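PDB 4JJO: cellulose binding protein from Clavibacter michiganensis, which forms the expansin part of a larger cellulase that probably cleaves internal beta-1,4-glucosidic bonds of cellulose, and is associated with cell-wall loosening. Local coordinates for residues A[17-21]-A[22-26]; A[35-39]-A[40-44]; A[70-73]-A[74-78]. One frame throughout, in Å; residues are numbered along the deposited sequence. Where two conformers were deposited one is given.

Contact 1 of 3, residues A[17-21]-A[22-26]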
loop_
_atom_site.group_PDB
_atom_site.type_symbol
_atom_site.label_atom_id
_atom_site.label_comp_id
_atom_site.label_asym_id
_atom_site.label_seq_id
_atom_site.Cartn_x
_atom_site.Cartn_y
_atom_site.Cartn_z
ATOM N N THR A 17 -12.411 4.025 -9.404
ATOM C CA THR A 17 -12.722 2.826 -8.634
ATOM C C THR A 17 -11.844 1.630 -9.010
ATOM O O THR A 17 -12.117 0.503 -8.598
ATOM C CB THR A 17 -14.201 2.427 -8.807
ATOM O OG1 THR A 17 -14.497 2.260 -10.200
ATOM C CG2 THR A 17 -15.116 3.494 -8.232
ATOM N N ILE A 18 -10.790 1.876 -9.781
ATOM C CA ILE A 18 -9.925 0.796 -10.252
ATOM C C ILE A 18 -8.515 0.868 -9.670
ATOM O O ILE A 18 -8.044 -0.084 -9.048
ATOM C CB ILE A 18 -9.823 0.792 -11.789
ATOM C CG1 ILE A 18 -11.180 0.458 -12.409
ATOM C CG2 ILE A 18 -8.775 -0.212 -12.247
ATOM C CD1 ILE A 18 -11.181 0.473 -13.924
ATOM N N ALA A 19 -7.840 1.994 -9.886
ATOM C CA ALA A 19 -6.444 2.138 -9.491
ATOM C C ALA A 19 -6.081 3.604 -9.271
ATOM O O ALA A 19 -6.162 4.423 -10.191
ATOM C CB ALA A 19 -5.540 1.526 -10.551
ATOM N N ASN A 20 -5.674 3.930 -8.049
ATOM C CA ASN A 20 -5.321 5.301 -7.698
ATOM C C ASN A 20 -3.894 5.399 -7.177
ATOM O O ASN A 20 -3.511 4.698 -6.238
ATOM C CB ASN A 20 -6.298 5.845 -6.661
ATOM C CG ASN A 20 -7.728 5.850 -7.160
ATOM O OD1 ASN A 20 -8.189 6.828 -7.746
ATOM N ND2 ASN A 20 -8.435 4.746 -6.936
ATOM N N GLY A 21 -3.111 6.275 -7.795
ATOM C CA GLY A 21 -1.701 6.397 -7.479
ATOM C C GLY A 21 -0.928 5.260 -8.113
ATOM O O GLY A 21 -1.525 4.321 -8.640
ATOM N N ASN A 22 0.398 5.342 -8.077
ATOM C CA ASN A 22 1.227 4.281 -8.628
ATOM C C ASN A 22 0.985 2.969 -7.886
ATOM O O ASN A 22 1.195 1.889 -8.437
ATOM C CB ASN A 22 2.704 4.669 -8.567
ATOM C CG ASN A 22 3.529 3.979 -9.640
ATOM O OD1 ASN A 22 3.211 2.872 -10.077
ATOM N ND2 ASN A 22 4.589 4.640 -10.076
ATOM N N CYS A 23 0.528 3.070 -6.642
ATOM C CA CYS A 23 0.226 1.892 -5.830
ATOM C C CYS A 23 -1.089 1.216 -6.233
ATOM O O CYS A 23 -1.429 0.153 -5.712
ATOM C CB CYS A 23 0.171 2.272 -4.350
ATOM S SG CYS A 23 1.762 2.735 -3.634
ATOM N N SER A 24 -1.824 1.836 -7.151
ATOM C CA SER A 24 -3.083 1.282 -7.647
ATOM C C SER A 24 -4.078 0.954 -6.531
ATOM O O SER A 24 -4.672 -0.124 -6.513
ATOM C CB SER A 24 -2.819 0.026 -8.478
ATOM O OG SER A 24 -1.862 0.284 -9.489
ATOM N N MET A 25 -4.263 1.890 -5.609
ATOM C CA MET A 25 -5.220 1.709 -4.530
ATOM C C MET A 25 -6.640 1.663 -5.089
ATOM O O MET A 25 -6.960 2.376 -6.041
ATOM C CB MET A 25 -5.096 2.847 -3.516
ATOM C CG MET A 25 -3.750 2.911 -2.806
ATOM S SD MET A 25 -3.293 1.356 -2.015
ATOM C CE MET A 25 -1.873 1.876 -1.050
ATOM N N PRO A 26 -7.500 0.818 -4.495
ATOM C CA PRO A 26 -8.892 0.741 -4.956
ATOM C C PRO A 26 -9.593 2.097 -4.878
ATOM O O PRO A 26 -10.476 2.389 -5.682
ATOM C CB PRO A 26 -9.538 -0.244 -3.975
ATOM C CG PRO A 26 -8.421 -1.033 -3.417
ATOM C CD PRO A 26 -7.226 -0.131 -3.400
#

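Contact 2 of 3, residues A[35-39]-A[40-44]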
loop_
_atom_site.group_PDB
_atom_site.type_symbol
_atom_site.label_atom_id
_atom_site.label_comp_id
_atom_site.label_asym_id
_atom_site.label_seq_id
_atom_site.Cartn_x
_atom_site.Cartn_y
_atom_site.Cartn_z
ATOM N N VAL A 35 0.139 10.315 0.398
ATOM C CA VAL A 35 1.418 10.916 0.045
ATOM C C VAL A 35 2.087 10.167 -1.097
ATOM O O VAL A 35 1.917 8.956 -1.246
ATOM C CB VAL A 35 2.367 10.920 1.261
ATOM C CG1 VAL A 35 2.667 9.495 1.702
ATOM C CG2 VAL A 35 3.649 11.673 0.946
ATOM N N ALA A 36 2.835 10.907 -1.911
ATOM C CA ALA A 36 3.698 10.322 -2.921
ATOM C C ALA A 36 5.135 10.441 -2.436
ATOM O O ALA A 36 5.560 11.506 -1.986
ATOM C CB ALA A 36 3.529 11.035 -4.243
ATOM N N VAL A 37 5.881 9.346 -2.523
ATOM C CA VAL A 37 7.239 9.315 -1.994
ATOM C C VAL A 37 8.268 9.155 -3.105
ATOM O O VAL A 37 7.949 8.694 -4.200
ATOM C CB VAL A 37 7.418 8.174 -0.973
ATOM C CG1 VAL A 37 6.537 8.411 0.247
ATOM C CG2 VAL A 37 7.111 6.823 -1.607
ATOM N N SER A 38 9.506 9.534 -2.812
ATOM C CA SER A 38 10.577 9.467 -3.796
ATOM C C SER A 38 10.774 8.031 -4.268
ATOM O O SER A 38 10.380 7.081 -3.588
ATOM C CB SER A 38 11.881 10.018 -3.214
ATOM O OG SER A 38 12.314 9.242 -2.113
ATOM N N SER A 39 11.386 7.877 -5.437
ATOM C CA SER A 39 11.540 6.563 -6.043
ATOM C C SER A 39 12.289 5.586 -5.140
ATOM O O SER A 39 11.895 4.428 -5.037
ATOM C CB SER A 39 12.228 6.678 -7.403
ATOM O OG SER A 39 11.384 7.332 -8.336
ATOM N N PRO A 40 13.369 6.043 -4.481
ATOM C CA PRO A 40 14.071 5.149 -3.552
ATOM C C PRO A 40 13.209 4.718 -2.363
ATOM O O PRO A 40 13.304 3.580 -1.909
ATOM C CB PRO A 40 15.257 5.997 -3.073
ATOM C CG PRO A 40 15.462 7.002 -4.145
ATOM C CD PRO A 40 14.091 7.314 -4.666
ATOM N N GLU A 41 12.380 5.627 -1.864
ATOM C CA GLU A 41 11.507 5.322 -0.738
ATOM C C GLU A 41 10.292 4.511 -1.183
ATOM O O GLU A 41 9.734 3.742 -0.400
ATOM C CB GLU A 41 11.072 6.612 -0.037
ATOM C CG GLU A 41 12.222 7.351 0.639
ATOM C CD GLU A 41 11.803 8.674 1.247
ATOM O OE1 GLU A 41 11.421 8.684 2.435
ATOM O OE2 GLU A 41 11.872 9.703 0.544
ATOM N N TYR A 42 9.889 4.690 -2.438
ATOM C CA TYR A 42 8.812 3.907 -3.034
ATOM C C TYR A 42 9.236 2.446 -3.114
ATOM O O TYR A 42 8.426 1.536 -2.921
ATOM C CB TYR A 42 8.493 4.449 -4.429
ATOM C CG TYR A 42 7.285 3.825 -5.094
ATOM C CD1 TYR A 42 6.011 4.027 -4.591
ATOM C CD2 TYR A 42 7.419 3.052 -6.240
ATOM C CE1 TYR A 42 4.906 3.471 -5.203
ATOM C CE2 TYR A 42 6.320 2.495 -6.855
ATOM C CZ TYR A 42 5.066 2.702 -6.330
ATOM O OH TYR A 42 3.964 2.151 -6.941
ATOM N N SER A 43 10.514 2.235 -3.412
ATOM C CA SER A 43 11.129 0.918 -3.301
ATOM C C SER A 43 10.404 -0.143 -4.126
ATOM O O SER A 43 10.094 -1.226 -3.629
ATOM C CB SER A 43 11.164 0.499 -1.832
ATOM O OG SER A 43 12.015 -0.616 -1.628
ATOM N N GLY A 44 10.143 0.169 -5.390
ATOM C CA GLY A 44 9.499 -0.773 -6.288
ATOM C C GLY A 44 8.118 -1.163 -5.805
ATOM O O GLY A 44 7.679 -2.297 -6.012
HETATM O O HOH W 1 9.834 11.043 -0.389
HETATM O O HOH W 2 11.342 2.434 -6.589
#

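Contact 3 of 3, residues A[70-73]-A[74-78]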
loop_
_atom_site.group_PDB
_atom_site.type_symbol
_atom_site.label_atom_id
_atom_site.label_comp_id
_atom_site.label_asym_id
_atom_site.label_seq_id
_atom_site.Cartn_x
_atom_site.Cartn_y
_atom_site.Cartn_z
ATOM N N HIS A 70 8.402 10.912 -8.719
ATOM C CA HIS A 70 9.627 10.679 -9.474
ATOM C C HIS A 70 10.637 11.816 -9.327
ATOM O O HIS A 70 11.844 11.583 -9.361
ATOM C CB HIS A 70 9.305 10.466 -10.956
ATOM C CG HIS A 70 8.498 9.235 -11.228
ATOM N ND1 HIS A 70 7.121 9.243 -11.291
ATOM C CD2 HIS A 70 8.877 7.955 -11.460
ATOM C CE1 HIS A 70 6.686 8.021 -11.546
ATOM N NE2 HIS A 70 7.733 7.221 -11.654
ATOM N N GLY A 71 10.144 13.041 -9.162
ATOM C CA GLY A 71 11.012 14.204 -9.108
ATOM C C GLY A 71 11.492 14.551 -7.715
ATOM O O GLY A 71 12.298 15.466 -7.554
ATOM N N CYS A 72 11.011 13.819 -6.714
ATOM C CA CYS A 72 11.349 14.101 -5.323
ATOM C C CYS A 72 12.671 13.466 -4.899
ATOM O O CYS A 72 12.934 12.296 -5.187
ATOM C CB CYS A 72 10.241 13.596 -4.395
ATOM S SG CYS A 72 8.688 14.534 -4.421
ATOM N N GLU A 73 13.501 14.245 -4.215
ATOM C CA GLU A 73 14.670 13.698 -3.547
ATOM C C GLU A 73 14.191 12.927 -2.328
ATOM O O GLU A 73 13.054 13.087 -1.885
ATOM C CB GLU A 73 15.620 14.812 -3.098
ATOM C CG GLU A 73 16.168 15.683 -4.216
ATOM C CD GLU A 73 17.084 14.924 -5.158
ATOM O OE1 GLU A 73 17.423 13.763 -4.855
ATOM O OE2 GLU A 73 17.466 15.492 -6.203
ATOM N N VAL A 74 15.058 12.085 -1.784
ATOM C CA VAL A 74 14.754 11.413 -0.533
ATOM C C VAL A 74 14.573 12.485 0.534
ATOM O O VAL A 74 15.373 13.414 0.623
ATOM C CB VAL A 74 15.886 10.455 -0.117
ATOM C CG1 VAL A 74 15.550 9.773 1.199
ATOM C CG2 VAL A 74 16.143 9.419 -1.203
ATOM N N GLY A 75 13.517 12.362 1.331
ATOM C CA GLY A 75 13.204 13.364 2.336
ATOM C C GLY A 75 12.147 14.353 1.873
ATOM O O GLY A 75 11.605 15.112 2.673
ATOM N N HIS A 76 11.850 14.339 0.579
ATOM C CA HIS A 76 10.870 15.256 0.007
ATOM C C HIS A 76 9.563 14.529 -0.290
ATOM O O HIS A 76 9.480 13.739 -1.229
ATOM C CB HIS A 76 11.426 15.895 -1.268
ATOM C CG HIS A 76 10.444 16.760 -1.996
ATOM N ND1 HIS A 76 10.757 17.411 -3.172
ATOM C CD2 HIS A 76 9.158 17.080 -1.723
ATOM C CE1 HIS A 76 9.709 18.095 -3.586
ATOM N NE2 HIS A 76 8.723 17.914 -2.728
ATOM N N LEU A 77 8.546 14.803 0.521
ATOM C CA LEU A 77 7.234 14.198 0.338
ATOM C C LEU A 77 6.333 15.084 -0.506
ATOM O O LEU A 77 6.381 16.309 -0.416
ATOM C CB LEU A 77 6.552 13.964 1.688
ATOM C CG LEU A 77 7.197 13.026 2.709
ATOM C CD1 LEU A 77 6.308 12.951 3.940
ATOM C CD2 LEU A 77 7.422 11.644 2.128
ATOM N N ASP A 78 5.503 14.453 -1.328
ATOM C CA ASP A 78 4.451 15.157 -2.043
ATOM C C ASP A 78 3.134 14.802 -1.363
ATOM O O ASP A 78 2.542 13.760 -1.634
ATOM C CB ASP A 78 4.436 14.753 -3.519
ATOM C CG ASP A 78 4.059 15.899 -4.440
ATOM O OD1 ASP A 78 3.939 17.043 -3.956
ATOM O OD2 ASP A 78 3.896 15.656 -5.656
HETATM O O HOH W 3 13.161 17.219 -4.105
HETATM O O HOH W 4 17.721 12.124 -2.862
#

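Contact 1 of 3, residues A[17-21]-A[22-26]
Asn20 meets the Met25 carbonyl with both its backbone and its side chain. Asn20 N approaches Met25 O in the carbonyl plane, on a lone pair, at 2.8 Å. Asn20 ND2 comes to the same oxygen, Met25 O, at 2.9 Å, tilted 32° from the carbonyl plane along an almost straight N-H line. Two N-H groups of one residue therefore grip a single acceptor. With CG beside the backbone N (chi1 -60°), the Asn20 amide folds back over its own N-H, which brings both donors to one side of the turn. In the other direction Met25 N donates to Asn20 O at 3.0 Å, and the two residues become an antiparallel hydrogen-bonded pair.

This pair closes a tight chain reversal in the loop between strands 3-10 and 34-38 of the double-psi beta-barrel domain. The tip, Gly21 to Ser24, is a type I beta turn, its Ser24 N bonded to Gly21 O at 2.9 Å. Next to the pair, the Ala19 CB methyl lies against Ser24 CB at 3.7 Å, the apolar part of an otherwise polar contact.

Further out, Asn16 positions the first shell: its backbone N donates to Asn20 OD1, while its own OD1 accepts from the backbone of Ile18 and Ala19. Cys23 is tied to Cys48 by a disulfide at the tip. Ser24 OG pairs with Tyr153 O and Ser24 O with the Gln126 amide, while Arg113 reaches Ile18 O, so the loop is bonded directly to the expansin C-terminal domain.

Contact 2 of 3, residues A[35-39]-A[40-44]
Ser38 and Glu41 join through their side chains where strand 34-38 turns into the short helix 39-42. Ser38 OG donates to Glu41 OE2 at 2.7 Å, and the carboxylate oxygen receives it on its anti lone pair, the one facing away from the other oxygen. The serine OG sits between its own N and carbonyl carbon (chi1 63°), turned to the extended glutamate chain, and Glu41 CG passes only 3.3 Å from Ser38 OG. Water 1 adds a second link, accepting from Ser38 N and donating to Glu41 OE2. Gly75 N bonds to OE2 as well and Tyr99 OH to OE1, so both oxygens of the carboxylate are engaged, which probably favours its charged form.

The tight part lies beside this. Val37 CG2 rests 3.6 Å from Tyr42 N and 3.9 Å from Tyr42 CB, at the edge of the tyrosine ring and near its plane. Tyr42 N in turn bonds to Ser38 O at 2.7 Å. Ser38 is the N-cap, and a glutamate three residues on matches a capping box in spacing alone: the hydroxyl is given to OE2 and the carboxylate reaches Ser38 N through water 1, a variant and not a true box. This strand-to-helix junction belongs to the double-psi beta-barrel domain.

Toward the helix end the contact loosens and takes up solvent. Ser43 N reaches Ser39 O at 3.1 Å, and water 2 spans Ser39 O and Gly44 N. Ser43 and Gly44 both have positive phi, leading the chain away from the helix. Ser39 OG is held by Gln68, and Tyr42 OH by Asp152 O.

Contact 3 of 3, residues A[70-73]-A[74-78]
Cys72 lays its sulfur over the His76 imidazole. Cys72 SG stands 3.6 Å from the centroid of the His76 ring and only 2° off the ring normal, almost exactly above the middle, a sulfur-aromatic contact. Cys72 CB follows as a CH-pi partner at 4.3 Å from the same His76 centroid, displaced further from the ring axis. That sulfur is one half of the disulfide with Cys69, which ties it to the end of strand 59-69. CG of His76 is anti to the backbone N (chi1 175°), which carries the imidazole back along the preceding loop and under the sulfur.

The ring edge is held by polar partners. Water 3 lies in the ring plane, 2.6 Å from His76 ND1, and accepts from Glu73 N. NE2 of His76 bonds to Thr8 OG1 on the neighbouring strand 3-10, so ring rotation is fixed at both nitrogens. Thr8 OG1 also pairs with Asp78 OD1.

Glu73 bends at chi2 (-66°) so that its carboxylate returns to the turn, where water 4 donates to Glu73 OE1 and accepts from Val74 N. Across the turn, His76 N donates to Glu73 O at 3.0 Å. Val74, at the corner, packs on Pro40 and Glu41.

Glu73 to His76 form a type II beta turn, with Gly75 at the third position, where phi is positive. The turn leads into strand 76-80 of the double-psi beta-barrel domain, and His76, Leu77 and Asp78 probably occupy the place of the His-Phe-Asp motif of plant expansins.

All three contacts belong to the double-psi beta-barrel domain and are partly buried, but they occupy different places in it. Contacts 2 and 3 share one sheet: strands 34-38 and 76-80 are neighbours, Ala36 N probably bonds to Asp78 O, and their centres lie about 8 Å apart. Contact 2 sets a buried valine and tyrosine at the strand-to-helix junction, beside its carboxylate. Contact 1 is a loop pinned by backbone bonds at the interface with the C-terminal domain, touching contact 2 where Asn22 O packs near Tyr42 OH. Contact 3 is the most peripheral, about 18 Å from the chain centre, pairing a sulfur with an aromatic face and holding waters at its turn.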